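Local coordinates for protein alkyl hydroperoxide reductase AhpD (Legionella pneumophila, PDB 5DIK) that probably reduces alkyl hydroperoxides through a redox-active cysteine pair, as an AhpD-like member of the carboxymuconolactone decarboxylase family with a likely antioxidant role, at residues 13-16 / 17-21; 34-37 / 38-42; 71-74 / 75-79. One frame throughout, in Å; residues are numbered along the deposited sequence. Where two conformers were deposited one is given.

Interaction 1. Residues 13-16 / 17-21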
loop_
_atom_site.group_PDB
_atom_site.type_symbol
_atom_site.label_atom_id
_atom_site.label_comp_id
_atom_site.label_asym_id
_atom_site.label_seq_id
_atom_site.Cartn_x
_atom_site.Cartn_y
_atom_site.Cartn_z
ATOM N N PHE A 13 6.401 -8.805 20.806
ATOM C CA PHE A 13 6.480 -7.365 20.508
ATOM C C PHE A 13 7.509 -6.622 21.342
ATOM O O PHE A 13 8.030 -5.583 20.914
ATOM C CB PHE A 13 5.099 -6.720 20.610
ATOM C CG PHE A 13 4.183 -7.167 19.521
ATOM C CD1 PHE A 13 4.238 -6.560 18.260
ATOM C CD2 PHE A 13 3.301 -8.210 19.715
ATOM C CE1 PHE A 13 3.418 -6.992 17.230
ATOM C CE2 PHE A 13 2.481 -8.647 18.688
ATOM C CZ PHE A 13 2.534 -8.026 17.443
ATOM N N SER A 14 7.823 -7.136 22.533
ATOM C CA SER A 14 8.939 -6.579 23.276
ATOM C C SER A 14 10.224 -6.767 22.472
ATOM O O SER A 14 11.020 -5.851 22.356
ATOM C CB SER A 14 9.079 -7.248 24.670
ATOM O OG SER A 14 10.241 -6.761 25.316
ATOM N N HIS A 15 10.401 -7.949 21.913
ATOM C CA HIS A 15 11.568 -8.269 21.106
ATOM C C HIS A 15 11.603 -7.413 19.818
ATOM O O HIS A 15 12.645 -6.867 19.445
ATOM C CB HIS A 15 11.579 -9.790 20.856
ATOM C CG HIS A 15 12.733 -10.290 20.045
ATOM N ND1 HIS A 15 12.629 -10.579 18.697
ATOM C CD2 HIS A 15 14.006 -10.598 20.396
ATOM C CE1 HIS A 15 13.793 -11.017 18.250
ATOM N NE2 HIS A 15 14.648 -11.034 19.259
ATOM N N ILE A 16 10.455 -7.262 19.168
ATOM C CA ILE A 16 10.404 -6.486 17.913
ATOM C C ILE A 16 10.789 -5.035 18.198
ATOM O O ILE A 16 11.648 -4.483 17.518
ATOM C CB ILE A 16 9.009 -6.584 17.243
ATOM C CG1 ILE A 16 8.803 -7.973 16.664
ATOM C CG2 ILE A 16 8.855 -5.528 16.149
ATOM C CD1 ILE A 16 7.387 -8.273 16.236
ATOM N N THR A 17 10.200 -4.432 19.226
ATOM C CA THR A 17 10.442 -3.020 19.539
ATOM C C THR A 17 11.852 -2.784 20.047
ATOM O O THR A 17 12.504 -1.807 19.682
ATOM C CB THR A 17 9.422 -2.462 20.553
ATOM O OG1 THR A 17 9.366 -3.297 21.726
ATOM C CG2 THR A 17 8.039 -2.404 19.911
ATOM N N LYS A 18 12.358 -3.689 20.882
ATOM C CA LYS A 18 13.749 -3.552 21.351
ATOM C C LYS A 18 14.762 -3.636 20.205
ATOM O O LYS A 18 15.710 -2.878 20.182
ATOM C CB LYS A 18 14.070 -4.591 22.455
ATOM C CG LYS A 18 13.417 -4.214 23.780
ATOM C CD LYS A 18 13.569 -5.297 24.846
ATOM C CE LYS A 18 14.930 -5.210 25.511
ATOM N NZ LYS A 18 15.082 -6.224 26.603
ATOM N N ASP A 19 14.565 -4.576 19.287
ATOM C CA ASP A 19 15.448 -4.718 18.129
ATOM C C ASP A 19 15.406 -3.479 17.232
ATOM O O ASP A 19 16.436 -3.058 16.717
ATOM C CB ASP A 19 15.132 -5.985 17.343
ATOM C CG ASP A 19 15.628 -7.250 18.057
ATOM O OD1 ASP A 19 16.302 -7.113 19.111
ATOM O OD2 ASP A 19 15.316 -8.367 17.589
ATOM N N ILE A 20 14.237 -2.872 17.072
ATOM C CA ILE A 20 14.159 -1.629 16.300
ATOM C C ILE A 20 14.859 -0.493 17.057
ATOM O O ILE A 20 15.623 0.282 16.476
ATOM C CB ILE A 20 12.700 -1.279 15.959
ATOM C CG1 ILE A 20 12.162 -2.279 14.928
ATOM C CG2 ILE A 20 12.606 0.162 15.477
ATOM C CD1 ILE A 20 10.641 -2.340 14.822
ATOM N N THR A 21 14.617 -0.401 18.357
ATOM C CA THR A 21 15.224 0.655 19.175
ATOM C C THR A 21 16.754 0.601 19.115
ATOM O O THR A 21 17.388 1.636 19.051
ATOM C CB THR A 21 14.718 0.588 20.635
ATOM O OG1 THR A 21 13.318 0.870 20.637
ATOM C CG2 THR A 21 15.442 1.610 21.555
#
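Thr17 reaches back one turn to Phe13 on the N-terminal part of helix 12-30, and this i to i+4 contact is the tight side of an alpha-helical segment whose other flank faces solvent. OG1 of Thr17 lies within reach of two carbonyl oxygens, 2.8 Å from Phe13 O and 3.1 Å from Ser14 O. With OG1 set between the backbone N and the carbonyl carbon (chi1 53°), the hydroxyl faces back along the helix. Phe13 O also accepts the backbone N-H of Thr17. On the same buried side the ring of Phe13 extends outward to pack on helix 102-120, and Glu118 of that helix accepts the N-H groups of Phe13 and Ser14. Ile16 and Ile20 run alongside each other in the same direction, with CG2 of Ile16 3.9 Å from CD1 of Ile20; Ile20 also packs on Ala110 of the second subunit.

The exposed flank is looser. Lys18 runs past Ser14, its CD 3.7 Å from Ser14 OG, before its chain bends at chi3 and carries NZ off. Beside it, the carboxylate of Asp19 comes over one face of the His15 imidazole, the two planes 69° apart. This is an approach to the face, not a hydrogen bond to NE2: Asp19 OD2 stands 3.0 Å above the ring plane, displaced toward the rim, and 3.1 Å from CE1 of His15.

Interaction 2. Residues 34-37 / 38-42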
loop_
_atom_site.group_PDB
_atom_site.type_symbol
_atom_site.label_atom_id
_atom_site.label_comp_id
_atom_site.label_asym_id
_atom_site.label_seq_id
_atom_site.Cartn_x
_atom_site.Cartn_y
_atom_site.Cartn_z
ATOM N N LEU A 34 18.435 14.149 10.676
ATOM C CA LEU A 34 17.242 13.442 10.203
ATOM C C LEU A 34 16.389 13.068 11.394
ATOM O O LEU A 34 15.192 13.333 11.414
ATOM C CB LEU A 34 17.662 12.208 9.407
ATOM C CG LEU A 34 16.729 11.353 8.560
ATOM C CD1 LEU A 34 15.781 10.546 9.398
ATOM C CD2 LEU A 34 15.994 12.155 7.504
ATOM N N MET A 35 17.004 12.471 12.413
ATOM C CA MET A 35 16.251 12.030 13.574
ATOM C C MET A 35 15.649 13.192 14.377
ATOM O O MET A 35 14.547 13.062 14.918
ATOM C CB MET A 35 17.093 11.119 14.473
ATOM C CG MET A 35 17.497 9.821 13.803
ATOM S SD MET A 35 16.066 8.894 13.201
ATOM C CE MET A 35 15.429 8.300 14.752
ATOM N N THR A 36 16.366 14.303 14.485
ATOM C CA THR A 36 15.836 15.507 15.108
ATOM C C THR A 36 14.622 16.044 14.345
ATOM O O THR A 36 13.618 16.392 14.948
ATOM C CB THR A 36 16.911 16.607 15.207
ATOM O OG1 THR A 36 17.951 16.122 16.054
ATOM C CG2 THR A 36 16.328 17.897 15.794
ATOM N N GLY A 37 14.714 16.088 13.028
ATOM C CA GLY A 37 13.570 16.493 12.187
ATOM C C GLY A 37 12.371 15.580 12.372
ATOM O O GLY A 37 11.259 16.035 12.587
ATOM N N PHE A 38 12.611 14.268 12.311
ATOM C CA PHE A 38 11.544 13.303 12.506
ATOM C C PHE A 38 10.890 13.456 13.900
ATOM O O PHE A 38 9.667 13.471 14.006
ATOM C CB PHE A 38 12.027 11.871 12.343
ATOM C CG PHE A 38 10.916 10.882 12.458
ATOM C CD1 PHE A 38 10.034 10.707 11.404
ATOM C CD2 PHE A 38 10.679 10.215 13.641
ATOM C CE1 PHE A 38 8.941 9.851 11.534
ATOM C CE2 PHE A 38 9.616 9.357 13.764
ATOM C CZ PHE A 38 8.760 9.163 12.714
ATOM N N SER A 39 11.702 13.583 14.945
ATOM C CA SER A 39 11.187 13.829 16.307
ATOM C C SER A 39 10.356 15.086 16.404
ATOM O O SER A 39 9.370 15.078 17.101
ATOM C CB SER A 39 12.324 13.924 17.354
ATOM O OG SER A 39 12.884 12.651 17.567
ATOM N N SER A 40 10.785 16.167 15.753
ATOM C CA SER A 40 10.023 17.404 15.739
ATOM C C SER A 40 8.653 17.217 15.094
ATOM O O SER A 40 7.648 17.702 15.616
ATOM C CB SER A 40 10.780 18.522 15.017
ATOM O OG SER A 40 11.947 18.845 15.734
ATOM N N LEU A 41 8.612 16.502 13.970
ATOM C CA LEU A 41 7.332 16.142 13.361
ATOM C C LEU A 41 6.498 15.297 14.315
ATOM O O LEU A 41 5.315 15.586 14.517
ATOM C CB LEU A 41 7.552 15.393 12.039
ATOM C CG LEU A 41 6.321 14.797 11.372
ATOM C CD1 LEU A 41 5.384 15.913 10.954
ATOM C CD2 LEU A 41 6.734 13.977 10.140
ATOM N N ALA A 42 7.086 14.261 14.911
ATOM C CA ALA A 42 6.327 13.381 15.801
ATOM C C ALA A 42 5.749 14.122 16.994
ATOM O O ALA A 42 4.590 13.896 17.377
ATOM C CB ALA A 42 7.177 12.205 16.258
#
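Thr36 O is gripped twice by Ser40, one turn further along helix 32-46: the backbone N-H comes in at 3.0 Å from N of Ser40 to O of Thr36, and, in the conformer given here, the hydroxyl OG of Ser40 reaches the same oxygen at 3.1 Å. The two donors arrive from opposite faces of the carbonyl plane, OG tilted 34° out of it. With OG beside its own backbone N (chi1 -65°), the serine folds its hydroxyl back on the helix.

Around this fork the regular i to i+4 bonds continue. Phe38 N donates to Leu34 O at 2.9 Å, and Leu41 N donates to Gly37 O at 3.0 Å. CB of Phe38 rests 3.6 Å from Leu34 O; beyond it CG stands anti to the backbone N (chi1 -176°), and the ring is carried away from the preceding turn. Ser39 sets its CB 3.4 Å from Met35 O, while its hydroxyl is hydrogen-bonded to Arg28 of helix 12-30.

Helix 32-46 packs against its own chain and three other subunits of the hexamer. Met35 leans on Phe27 and Arg28 of helix 12-30, and with Phe38 it meets Leu106 of the second subunit. Ala42 touches Tyr99 of the fourth. Along another flank the same helix of the third subunit packs reciprocally, Leu34 on Leu41 and Leu41 on Leu34 of that subunit, with Ser40 against its Gly37.

Interaction 3. Residues 71-74 / 75-79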
loop_
_atom_site.group_PDB
_atom_site.type_symbol
_atom_site.label_atom_id
_atom_site.label_comp_id
_atom_site.label_asym_id
_atom_site.label_seq_id
_atom_site.Cartn_x
_atom_site.Cartn_y
_atom_site.Cartn_z
ATOM N N GLY A 71 6.187 -3.358 13.775
ATOM C CA GLY A 71 6.922 -2.405 14.578
ATOM C C GLY A 71 6.096 -1.281 15.123
ATOM O O GLY A 71 6.131 -1.003 16.337
ATOM N N CYS A 72 5.353 -0.615 14.230
ATOM C CA CYS A 72 4.444 0.448 14.605
ATOM C C CYS A 72 3.389 -0.067 15.568
ATOM O O CYS A 72 3.055 0.589 16.547
ATOM C CB CYS A 72 3.713 0.947 13.362
ATOM S SG CYS A 72 4.788 1.376 11.971
ATOM N N ILE A 73 2.889 -1.267 15.293
ATOM C CA ILE A 73 1.847 -1.856 16.169
ATOM C C ILE A 73 2.408 -2.029 17.602
ATOM O O ILE A 73 1.749 -1.668 18.593
ATOM C CB ILE A 73 1.304 -3.180 15.592
ATOM C CG1 ILE A 73 0.407 -2.868 14.392
ATOM C CG2 ILE A 73 0.468 -3.948 16.629
ATOM C CD1 ILE A 73 0.062 -4.092 13.562
ATOM N N GLY A 74 3.629 -2.529 17.687
ATOM C CA GLY A 74 4.300 -2.717 18.962
ATOM C C GLY A 74 4.496 -1.426 19.730
ATOM O O GLY A 74 4.102 -1.319 20.891
ATOM N N PHE A 75 5.091 -0.430 19.082
ATOM C CA PHE A 75 5.324 0.840 19.738
ATOM C C PHE A 75 4.063 1.556 20.152
ATOM O O PHE A 75 3.996 2.070 21.276
ATOM C CB PHE A 75 6.202 1.789 18.901
ATOM C CG PHE A 75 7.664 1.418 18.894
ATOM C CD1 PHE A 75 8.451 1.562 20.047
ATOM C CD2 PHE A 75 8.282 0.967 17.735
ATOM C CE1 PHE A 75 9.808 1.210 20.050
ATOM C CE2 PHE A 75 9.633 0.609 17.731
ATOM C CZ PHE A 75 10.408 0.753 18.888
ATOM N N HIS A 76 3.068 1.634 19.253
ATOM C CA HIS A 76 1.841 2.331 19.593
ATOM C C HIS A 76 1.001 1.598 20.652
ATOM O O HIS A 76 0.337 2.258 21.448
ATOM C CB HIS A 76 1.044 2.682 18.331
ATOM C CG HIS A 76 1.782 3.645 17.459
ATOM N ND1 HIS A 76 2.196 4.883 17.914
ATOM C CD2 HIS A 76 2.272 3.523 16.211
ATOM C CE1 HIS A 76 2.879 5.499 16.967
ATOM N NE2 HIS A 76 2.927 4.704 15.914
ATOM N N SER A 77 1.071 0.265 20.684
ATOM C CA SER A 77 0.471 -0.539 21.782
ATOM C C SER A 77 1.025 -0.162 23.144
ATOM O O SER A 77 0.296 0.040 24.116
ATOM C CB SER A 77 0.778 -2.020 21.571
ATOM O OG SER A 77 -0.169 -2.517 20.683
ATOM N N GLN A 78 2.338 -0.091 23.193
ATOM C CA GLN A 78 3.060 0.258 24.405
ATOM C C GLN A 78 2.671 1.651 24.902
ATOM O O GLN A 78 2.379 1.855 26.089
ATOM C CB GLN A 78 4.550 0.138 24.113
ATOM C CG GLN A 78 5.471 0.367 25.266
ATOM C CD GLN A 78 6.909 0.118 24.857
ATOM O OE1 GLN A 78 7.373 0.609 23.825
ATOM N NE2 GLN A 78 7.624 -0.669 25.658
ATOM N N THR A 79 2.626 2.611 23.986
ATOM C CA THR A 79 2.186 3.952 24.324
ATOM C C THR A 79 0.707 3.976 24.793
ATOM O O THR A 79 0.370 4.699 25.718
ATOM C CB THR A 79 2.407 4.892 23.118
ATOM O OG1 THR A 79 3.784 4.852 22.770
ATOM C CG2 THR A 79 2.051 6.299 23.446
#
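This is an i to i+4 contact within one helix, the buried helix 70-82 close to the centre of the chain, and it includes Cys72, which forms a disulfide with Cys69 just before. A Cys-X-X-Cys pair followed four residues on by a histidine is the sequence motif of AhpD-type peroxidases, and its presence here is consistent with that function.

Cys72 and His76 meet across the turn. The backbone N-H of His76 donates to Cys72 O at 2.9 Å, and the imidazole lies against the same carbonyl, with CD2, its nearest ring atom, 3.1 Å from Cys72 O. The ring is set this way by CG lying beside the backbone N (chi1 -64°). ND1 of His76 is hydrogen-bonded to Glu57 OE1 on helix 53-66, which helps hold the ring's rotation.

The residues on either side of His76 in the sequence, Phe75 and Ser77, make similar bonds. Phe75 N donates to Gly71 O, and CD2 of its ring comes to 3.2 Å from that oxygen; further out the ring covers Thr17, Ile20 and Thr21 of helix 12-30. Ser77 grips Ile73 O with its backbone N and its hydroxyl: N of Ser77 at 2.9 Å and OG at 3.0 Å, from opposite faces of the carbonyl plane. Its side chain packs against Ala115 and Phe119 of helix 102-120.

Met107 of the second subunit covers Cys72 and Phe75, and Tyr99 of the fourth subunit touches His76. Disulfide, histidine and glutamate thus lie close together, near residues of two other subunits, an arrangement consistent with the thiol-disulfide chemistry of AhpD-type peroxidases, in which the cysteine pair is the redox centre.

Along the chain the three contacts come in series, each inside a single helix: 12-30, 32-46 and 70-82. Interactions 1 and 3 are neighbours, centres 10 Å apart, and they touch: Ile20 CD1 is 3.7 Å from Gly71 CA, and Thr17 CG2 is 3.7 Å from Gly74 C. The N-terminal helix therefore lies directly over the helix that carries Cys72. Interaction 2 stands apart, its centre 20 Å from interaction 1 and 18 Å from interaction 3, on an outlying helix that meets other subunits. All three contacts touch the second subunit. Neighbouring subunits as well as the fold thus surround the helix of interaction 3, whose residues meet the second and fourth subunits.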